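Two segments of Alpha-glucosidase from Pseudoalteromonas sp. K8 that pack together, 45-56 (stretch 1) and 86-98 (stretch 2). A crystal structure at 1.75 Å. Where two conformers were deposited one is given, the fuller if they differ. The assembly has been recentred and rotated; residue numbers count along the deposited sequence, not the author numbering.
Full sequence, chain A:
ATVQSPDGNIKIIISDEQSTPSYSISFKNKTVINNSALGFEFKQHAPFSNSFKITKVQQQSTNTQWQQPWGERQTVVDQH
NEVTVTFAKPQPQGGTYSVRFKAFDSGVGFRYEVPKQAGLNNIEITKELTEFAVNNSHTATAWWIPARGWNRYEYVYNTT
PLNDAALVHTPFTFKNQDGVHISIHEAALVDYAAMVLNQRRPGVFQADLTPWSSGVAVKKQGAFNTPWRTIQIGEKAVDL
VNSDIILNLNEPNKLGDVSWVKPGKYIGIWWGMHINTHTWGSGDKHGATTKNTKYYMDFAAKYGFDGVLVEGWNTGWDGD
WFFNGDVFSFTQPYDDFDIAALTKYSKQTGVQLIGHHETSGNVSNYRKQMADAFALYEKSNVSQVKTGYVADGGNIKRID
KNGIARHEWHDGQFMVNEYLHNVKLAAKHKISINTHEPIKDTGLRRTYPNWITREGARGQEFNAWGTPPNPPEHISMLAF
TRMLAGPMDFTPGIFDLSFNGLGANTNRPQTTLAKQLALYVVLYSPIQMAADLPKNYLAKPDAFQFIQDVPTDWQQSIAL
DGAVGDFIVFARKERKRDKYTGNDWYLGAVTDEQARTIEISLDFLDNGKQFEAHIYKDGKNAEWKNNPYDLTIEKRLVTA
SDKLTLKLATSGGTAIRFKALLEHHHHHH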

# COMPACT_ATOMS: atom_id res chain seq x y z
N HIS A 45 26.67 3.75 22.84
CA HIS A 45 26.86 2.36 23.24
C HIS A 45 27.86 1.67 22.31
O HIS A 45 27.99 2.01 21.13
CB HIS A 45 25.52 1.64 23.20
CG HIS A 45 25.48 0.39 24.02
ND1 HIS A 45 25.98 -0.81 23.56
CD2 HIS A 45 25.01 0.16 25.27
CE1 HIS A 45 25.81 -1.73 24.49
NE2 HIS A 45 25.23 -1.17 25.54
N ALA A 46 28.59 0.70 22.87
CA ALA A 46 29.50 -0.11 22.06
C ALA A 46 28.71 -0.93 21.03
O ALA A 46 27.55 -1.29 21.28
CB ALA A 46 30.32 -1.05 22.96
N PRO A 47 29.31 -1.23 19.87
CA PRO A 47 28.53 -1.86 18.79
C PRO A 47 28.18 -3.32 19.07
O PRO A 47 28.87 -4.03 19.81
CB PRO A 47 29.47 -1.74 17.58
CG PRO A 47 30.83 -1.66 18.16
CD PRO A 47 30.67 -0.89 19.44
N PHE A 48 27.09 -3.76 18.45
CA PHE A 48 26.75 -5.19 18.37
C PHE A 48 27.16 -5.63 16.97
O PHE A 48 26.37 -5.63 16.04
CB PHE A 48 25.26 -5.43 18.61
CG PHE A 48 24.85 -5.36 20.05
CD1 PHE A 48 25.75 -5.01 21.05
CD2 PHE A 48 23.54 -5.64 20.42
CE1 PHE A 48 25.36 -4.95 22.38
CE2 PHE A 48 23.14 -5.59 21.75
CZ PHE A 48 24.05 -5.24 22.73
N SER A 49 28.44 -5.98 16.82
CA SER A 49 28.94 -6.33 15.50
C SER A 49 29.76 -7.62 15.55
O SER A 49 29.20 -8.71 15.58
CB SER A 49 29.75 -5.17 14.91
OG SER A 49 30.83 -4.80 15.75
N ASN A 50 31.08 -7.50 15.57
CA ASN A 50 31.91 -8.70 15.51
C ASN A 50 32.01 -9.38 16.88
O ASN A 50 31.67 -8.81 17.92
CB ASN A 50 33.30 -8.35 14.97
CG ASN A 50 33.86 -7.11 15.60
OD1 ASN A 50 33.77 -6.02 15.03
ND2 ASN A 50 34.43 -7.26 16.79
N SER A 51 32.48 -10.63 16.85
CA SER A 51 32.81 -11.44 18.03
C SER A 51 31.59 -11.95 18.78
O SER A 51 31.73 -12.47 19.90
CB SER A 51 33.72 -10.68 19.01
OG SER A 51 34.83 -10.12 18.33
N PHE A 52 30.39 -11.82 18.22
CA PHE A 52 29.22 -12.47 18.78
C PHE A 52 29.15 -13.91 18.29
O PHE A 52 29.32 -14.17 17.09
CB PHE A 52 27.95 -11.71 18.39
CG PHE A 52 27.69 -10.50 19.24
CD1 PHE A 52 28.38 -9.31 19.02
CD2 PHE A 52 26.75 -10.54 20.26
CE1 PHE A 52 28.14 -8.20 19.81
CE2 PHE A 52 26.50 -9.43 21.05
CZ PHE A 52 27.20 -8.25 20.83
N LYS A 53 28.92 -14.85 19.21
CA LYS A 53 28.83 -16.26 18.89
C LYS A 53 27.45 -16.80 19.25
O LYS A 53 26.81 -16.33 20.19
CB LYS A 53 29.91 -17.08 19.63
CG LYS A 53 31.35 -16.66 19.33
CD LYS A 53 31.68 -16.84 17.85
CE LYS A 53 33.02 -16.22 17.49
NZ LYS A 53 33.16 -16.08 16.00
N ILE A 54 26.99 -17.80 18.48
CA ILE A 54 25.72 -18.46 18.77
C ILE A 54 25.87 -19.31 20.02
O ILE A 54 26.76 -20.17 20.11
CB ILE A 54 25.26 -19.31 17.58
CG1 ILE A 54 25.01 -18.44 16.35
CG2 ILE A 54 24.00 -20.11 17.96
CD1 ILE A 54 24.89 -19.24 15.05
N THR A 55 24.99 -19.09 21.00
CA THR A 55 24.99 -19.87 22.22
C THR A 55 23.79 -20.81 22.33
O THR A 55 23.89 -21.82 23.04
CB THR A 55 24.99 -18.96 23.45
OG1 THR A 55 23.83 -18.12 23.42
CG2 THR A 55 26.23 -18.08 23.47
N LYS A 56 22.69 -20.51 21.65
CA LYS A 56 21.44 -21.22 21.84
C LYS A 56 20.57 -21.05 20.60
O LYS A 56 20.55 -19.97 20.00
CB LYS A 56 20.70 -20.70 23.08
CG LYS A 56 19.44 -21.45 23.44
CD LYS A 56 18.95 -21.08 24.84
CE LYS A 56 18.71 -19.60 24.95
NZ LYS A 56 18.37 -19.22 26.35
N THR A 86 20.29 -17.12 19.59
CA THR A 86 20.83 -16.21 20.59
C THR A 86 22.33 -16.06 20.36
O THR A 86 23.04 -17.06 20.23
CB THR A 86 20.56 -16.71 22.01
OG1 THR A 86 19.15 -16.73 22.22
CG2 THR A 86 21.19 -15.78 23.03
N PHE A 87 22.79 -14.81 20.30
CA PHE A 87 24.20 -14.47 20.13
C PHE A 87 24.70 -13.81 21.40
O PHE A 87 23.99 -13.03 22.04
CB PHE A 87 24.41 -13.50 18.97
CG PHE A 87 23.93 -14.01 17.65
CD1 PHE A 87 24.78 -14.72 16.81
CD2 PHE A 87 22.64 -13.76 17.22
CE1 PHE A 87 24.35 -15.19 15.58
CE2 PHE A 87 22.20 -14.22 15.99
CZ PHE A 87 23.06 -14.93 15.17
N ALA A 88 25.95 -14.09 21.75
CA ALA A 88 26.54 -13.45 22.92
C ALA A 88 28.01 -13.15 22.66
O ALA A 88 28.70 -13.91 21.98
CB ALA A 88 26.40 -14.33 24.17
N LYS A 89 28.46 -12.03 23.20
CA LYS A 89 29.84 -11.60 23.17
C LYS A 89 30.31 -11.37 24.60
O LYS A 89 29.61 -10.71 25.38
CB LYS A 89 29.99 -10.30 22.34
CG LYS A 89 31.38 -9.70 22.33
CD LYS A 89 31.39 -8.41 21.52
CE LYS A 89 32.80 -7.83 21.36
NZ LYS A 89 33.36 -7.29 22.63
N PRO A 90 31.45 -11.93 25.00
CA PRO A 90 31.93 -11.71 26.37
C PRO A 90 32.41 -10.28 26.57
O PRO A 90 32.77 -9.57 25.62
CB PRO A 90 33.09 -12.71 26.51
CG PRO A 90 33.57 -12.91 25.12
CD PRO A 90 32.34 -12.82 24.23
N GLN A 91 32.40 -9.85 27.83
CA GLN A 91 32.95 -8.55 28.19
C GLN A 91 34.47 -8.57 27.96
O GLN A 91 35.08 -9.63 27.91
CB GLN A 91 32.59 -8.20 29.64
CG GLN A 91 31.09 -8.16 29.91
CD GLN A 91 30.38 -7.08 29.10
OE1 GLN A 91 30.96 -6.04 28.79
NE2 GLN A 91 29.11 -7.33 28.76
N PRO A 92 35.09 -7.39 27.78
CA PRO A 92 34.53 -6.03 27.79
C PRO A 92 33.77 -5.70 26.52
O PRO A 92 33.99 -6.33 25.48
CB PRO A 92 35.78 -5.15 27.91
CG PRO A 92 36.81 -5.92 27.14
CD PRO A 92 36.50 -7.39 27.37
N GLN A 93 32.89 -4.71 26.62
CA GLN A 93 32.03 -4.33 25.50
C GLN A 93 31.32 -5.55 24.93
O GLN A 93 31.22 -5.74 23.72
CB GLN A 93 32.83 -3.59 24.43
CG GLN A 93 33.63 -2.45 25.00
CD GLN A 93 34.33 -1.67 23.92
OE1 GLN A 93 33.99 -1.79 22.74
NE2 GLN A 93 35.32 -0.89 24.31
N GLY A 94 30.85 -6.41 25.84
CA GLY A 94 30.08 -7.57 25.47
C GLY A 94 28.59 -7.27 25.45
O GLY A 94 28.15 -6.13 25.63
N GLY A 95 27.81 -8.31 25.23
CA GLY A 95 26.38 -8.15 25.15
C GLY A 95 25.74 -9.40 24.59
O GLY A 95 26.40 -10.41 24.32
N THR A 96 24.42 -9.33 24.45
CA THR A 96 23.69 -10.45 23.90
C THR A 96 22.47 -9.92 23.16
O THR A 96 21.90 -8.88 23.52
CB THR A 96 23.29 -11.46 24.98
OG1 THR A 96 22.66 -12.59 24.36
CG2 THR A 96 22.32 -10.83 25.98
N TYR A 97 22.11 -10.62 22.10
CA TYR A 97 20.87 -10.34 21.39
C TYR A 97 20.46 -11.61 20.68
O TYR A 97 21.26 -12.53 20.50
CB TYR A 97 21.01 -9.17 20.41
CG TYR A 97 21.85 -9.42 19.18
CD1 TYR A 97 23.21 -9.14 19.18
CD2 TYR A 97 21.28 -9.90 18.00
CE1 TYR A 97 23.99 -9.34 18.04
CE2 TYR A 97 22.04 -10.11 16.87
CZ TYR A 97 23.40 -9.83 16.89
OH TYR A 97 24.15 -10.03 15.76
N SER A 98 19.19 -11.66 20.30
CA SER A 98 18.66 -12.78 19.56
C SER A 98 18.07 -12.30 18.26
O SER A 98 17.69 -11.13 18.12
CB SER A 98 17.60 -13.54 20.38
OG SER A 98 18.19 -14.09 21.55
O HOH W 1 31.18 -4.48 21.02
O HOH W 2 26.39 -8.55 15.45
O HOH W 3 17.65 -18.91 21.47
O HOH W 4 17.95 -16.45 25.26

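A beta bulge interrupts the short antiparallel ladder between residues 53-56 and 86-89, and it illustrates how a sheet absorbs an extra residue without giving up its hydrogen bonds. Lys53 pairs with Ala88 in a hydrogen-bonded bridge and Ile54 faces Phe87 in a non-hydrogen-bonded one, but the next bridge joins Lys56, not Thr55, to Thr86. The register has slipped by one. Thr55, with phi/psi of -109/-24, leaves the extended conformation, and its CA-to-CB bond points sideways.

The backbone bonds survive this slip. Lys53 N donates to Ala88 O at 2.9 Å, and Ala88 N returns a bond to Lys53 O at 2.9 Å. At the bulge, Thr55 N donates to Thr86 O at 2.9 Å, while Thr86 N donates to Lys56 O, also at 2.9 Å and almost linearly. Thr86 thus bonds to two successive residues, one through each of its backbone polar groups, which is how the extra residue is accommodated. Close CA-H...O contacts accompany the ladder, as where Phe87 CA lies 3.2 Å from Lys53 O.

Side chains sort by face. Ile54 and Phe87 share one, where Ile54 CG1 packs 3.4 Å from Phe87 CE1. Lys53, Ala88, Lys56 and Thr86 lie on the other, where water 4 links Lys56 NZ, 3.0 Å away, to Thr86 OG1, 3.3 Å away.

Just before the strand, Phe52 shows how one aromatic ring can use both of its faces. Lys89 CB sits 3.6 Å from the Phe52 ring centroid, almost exactly on the ring normal, in a CH-pi contact. Over the opposite face lies Tyr97, with Tyr97 CE1 3.7 Å from Phe52 CD2; the two rings meet obliquely, their planes at 53°. The aliphatic part of Lys89 can serve the ring while its amino group is engaged further along the same stretch, Lys89 NZ donating to Gln93 O at 2.9 Å.

Tyr97 also meets Phe48, whose CD2 approaches Tyr97 CD1 to 3.7 Å. These ring planes are nearly parallel, at 11°, but slid so far apart that they barely overlap. Gly95 completes the fit: an ideal CB there would lie 2.8 Å from Phe48 CE1, a clash, so the absent side chain leaves room for the ring.

Water also links the two stretches away from the ladder. Water 1 lies between the stretches, 2.6 Å from Pro47 O and 3.0 Å from Gln93 O, while water 2 bridges Ser49 O, at 2.8 Å, and Tyr97 OH, at 2.7 Å.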